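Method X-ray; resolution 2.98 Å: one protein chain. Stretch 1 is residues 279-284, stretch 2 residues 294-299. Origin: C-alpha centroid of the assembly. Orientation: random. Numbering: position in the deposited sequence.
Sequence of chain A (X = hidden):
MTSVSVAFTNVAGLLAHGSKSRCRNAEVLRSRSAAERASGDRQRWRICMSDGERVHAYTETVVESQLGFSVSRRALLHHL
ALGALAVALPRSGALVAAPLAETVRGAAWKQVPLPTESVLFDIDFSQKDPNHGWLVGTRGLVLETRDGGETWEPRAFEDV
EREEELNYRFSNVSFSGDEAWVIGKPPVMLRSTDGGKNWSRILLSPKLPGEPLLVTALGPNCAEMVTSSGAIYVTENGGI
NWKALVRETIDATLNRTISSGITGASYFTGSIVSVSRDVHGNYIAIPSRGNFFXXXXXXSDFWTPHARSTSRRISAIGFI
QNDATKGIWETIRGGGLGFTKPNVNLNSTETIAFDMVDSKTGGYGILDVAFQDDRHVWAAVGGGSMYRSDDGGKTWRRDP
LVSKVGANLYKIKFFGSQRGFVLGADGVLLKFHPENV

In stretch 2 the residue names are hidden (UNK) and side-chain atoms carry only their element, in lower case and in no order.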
# COMPACT_ATOMS: atom_id res chain seq x y z
N VAL A 279 -5.50 -7.18 7.65
CA VAL A 279 -5.27 -7.25 9.08
C VAL A 279 -5.18 -8.69 9.55
O VAL A 279 -4.60 -8.97 10.61
CB VAL A 279 -6.37 -6.46 9.81
CG1 VAL A 279 -7.61 -7.32 10.05
CG2 VAL A 279 -5.84 -5.87 11.08
N HIS A 280 -5.75 -9.63 8.79
CA HIS A 280 -5.66 -11.06 9.08
C HIS A 280 -4.65 -11.78 8.20
O HIS A 280 -4.66 -13.01 8.14
CB HIS A 280 -7.04 -11.72 8.95
CG HIS A 280 -8.12 -11.01 9.72
ND1 HIS A 280 -9.09 -10.24 9.11
CD2 HIS A 280 -8.37 -10.96 11.05
CE1 HIS A 280 -9.90 -9.75 10.04
NE2 HIS A 280 -9.48 -10.17 11.22
N GLY A 281 -3.77 -11.04 7.53
CA GLY A 281 -2.73 -11.64 6.71
C GLY A 281 -3.11 -11.95 5.28
O GLY A 281 -2.32 -12.59 4.58
N ASN A 282 -4.28 -11.51 4.82
CA ASN A 282 -4.64 -11.66 3.42
C ASN A 282 -3.87 -10.65 2.58
O ASN A 282 -3.58 -9.53 3.02
CB ASN A 282 -6.14 -11.46 3.22
CG ASN A 282 -6.97 -12.52 3.90
OD1 ASN A 282 -6.47 -13.58 4.26
ND2 ASN A 282 -8.26 -12.24 4.08
N TYR A 283 -3.52 -11.06 1.37
CA TYR A 283 -2.84 -10.18 0.42
C TYR A 283 -3.74 -9.90 -0.77
O TYR A 283 -4.52 -10.75 -1.20
CB TYR A 283 -1.54 -10.81 -0.07
CG TYR A 283 -0.39 -10.78 0.91
CD1 TYR A 283 0.33 -9.62 1.14
CD2 TYR A 283 -0.05 -11.92 1.62
CE1 TYR A 283 1.38 -9.61 2.04
CE2 TYR A 283 0.99 -11.91 2.53
CZ TYR A 283 1.71 -10.76 2.72
OH TYR A 283 2.75 -10.75 3.63
N ILE A 284 -3.62 -8.68 -1.30
CA ILE A 284 -4.27 -8.32 -2.56
C ILE A 284 -3.27 -7.55 -3.39
O ILE A 284 -2.46 -6.78 -2.87
CB ILE A 284 -5.57 -7.51 -2.34
CG1 ILE A 284 -6.38 -7.46 -3.64
CG2 ILE A 284 -5.26 -6.10 -1.88
CD1 ILE A 284 -7.82 -7.09 -3.43
N UNK A 294 -5.41 -10.02 -8.03
CA UNK A 294 -4.99 -11.26 -7.38
C UNK A 294 -5.09 -11.11 -5.88
O UNK A 294 -4.89 -10.03 -5.32
c UNK A 294 -1.92 -11.40 -9.66
c UNK A 294 -3.33 -13.46 -9.46
c UNK A 294 -3.55 -11.63 -7.77
c UNK A 294 -3.27 -11.95 -9.23
N UNK A 295 -5.41 -12.22 -5.21
CA UNK A 295 -5.49 -12.26 -3.76
C UNK A 295 -4.81 -13.52 -3.25
O UNK A 295 -4.71 -14.53 -3.96
o UNK A 295 -7.59 -13.45 -3.57
c UNK A 295 -6.94 -12.22 -3.25
c UNK A 295 -7.70 -11.05 -3.85
N UNK A 296 -4.36 -13.46 -2.00
CA UNK A 296 -3.79 -14.61 -1.31
C UNK A 296 -4.20 -14.56 0.15
O UNK A 296 -3.99 -13.55 0.82
c UNK A 296 0.07 -16.92 2.85
n UNK A 296 -0.88 -17.96 -0.56
c UNK A 296 -1.10 -16.00 0.50
c UNK A 296 -1.49 -17.08 -1.42
c UNK A 296 -2.26 -14.63 -1.42
c UNK A 296 -0.05 -17.80 1.80
c UNK A 296 -0.64 -17.32 0.63
c UNK A 296 -0.39 -15.60 2.75
c UNK A 296 -0.97 -15.13 1.59
c UNK A 296 -1.63 -15.86 -0.82
N UNK A 297 -4.80 -15.64 0.63
CA UNK A 297 -5.15 -15.76 2.04
C UNK A 297 -4.24 -16.83 2.64
O UNK A 297 -3.86 -17.77 1.93
c UNK A 297 -6.64 -16.07 2.24
c UNK A 297 -7.49 -15.21 1.32
c UNK A 297 -6.92 -17.55 2.05
N UNK A 298 -3.83 -16.70 3.90
CA UNK A 298 -2.91 -17.68 4.49
C UNK A 298 -3.39 -19.11 4.32
O UNK A 298 -4.59 -19.40 4.39
c UNK A 298 -2.87 -17.27 5.96
c UNK A 298 -3.12 -15.80 5.94
c UNK A 298 -4.09 -15.57 4.81
N UNK A 299 -2.44 -20.01 4.06
CA UNK A 299 -2.72 -21.42 3.91
C UNK A 299 -2.93 -21.89 2.48
O UNK A 299 -2.76 -23.08 2.21

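Position 294 carries four side-chain carbons and no heteroatom, in a chain that forks at its second atom. The end of this side chain leads away from stretch 1, so the contact here is made by backbone: the carbonyl O of position 294 receives a CA-H...O contact from Ile284 CA at 3.3 Å. The residue is leucine, Leu294. A purely apolar side chain is at home in this buried place.

At position 295 a single carbon bears one oxygen and one carbon, and the outer carbon packs against Ile284 CG1. Three atoms branched in this way at CB, with one of them oxygen, make threonine, Thr295. Branching at CB suits the extended backbone of a strand. The residue pairs with Ile284 across the sheet, their side chains lying on the same face, and the methyl carbon CG2 of Thr295 stands 3.8 Å from CG1 of Ile284. The hydroxyl is hydrogen-bonded elsewhere in the structure, which makes its burial affordable. On the backbone, CA of Thr295 approaches the carbonyl O of Tyr283 at 3.1 Å in another CA-H...O contact.

Position 296 has ten side-chain atoms: one carbon leading to fused five- and six-membered rings that hold eight carbons and one nitrogen. A carbon of the six-membered ring meets the ring of Tyr283. Only the indole of tryptophan fits, hence Trp296. Its CA-to-CB bond points to the same face of the sheet as that of its partner Tyr283; chi1 is in the t well. The two rings meet rim to rim, Tyr283 CD2 lying 3.3 Å from Trp296 CE3, with their planes at 42°; neither ring lies over the face of the other. The indole offers a long apolar rim, which meets the ring edge of Tyr283 in this buried place, while its NE1 is hydrogen-bonded to a residue just outside the stretches.

Position 297 shows three carbons, one carrying the other two. The CA-to-CB bond points sideways, and the end of Asn282 comes nearer, so that its OD1 lies 3.2 Å from CB of position 297, without a hydrogen bond. This is valine, Val297, whose branching at CB is compatible with the extended phi/psi of -111/146.

At position 298 three carbons close a ring onto the backbone nitrogen, and the ring touches Asn282 OD1 and Gly281 O. This is the signature of proline, Pro298. Its CD lies 3.2 Å from Asn282 OD1 and 3.5 Å from Gly281 O. Proline has no backbone N-H to donate, and here, past the strand, no cross-strand hydrogen bond is asked of it; its phi of -52° is natural for the ring. An ideal CB on Gly281 would sit only 3.3 Å from Pro298 CG, and the backbone angles of Gly281 independently call for glycine.

Position 299 has no side-chain atoms and makes no contact with stretch 1. It is glycine, Gly299, whose phi of 94° and psi of -22° would jam a CB against the preceding carbonyl oxygen.

The contact is a short antiparallel pairing anchored by two hydrogen bonds, Tyr283 N to Trp296 O at 2.6 Å and Trp296 N to Tyr283 O at 2.8 Å. CA-H...O contacts accompany it, the aromatic pair packs one face and Ile284 with Thr295 the other, and Pro298 extends the contact beyond the strands against Gly281 and Asn282.

Stretch 2 (294-299) LTWVPG
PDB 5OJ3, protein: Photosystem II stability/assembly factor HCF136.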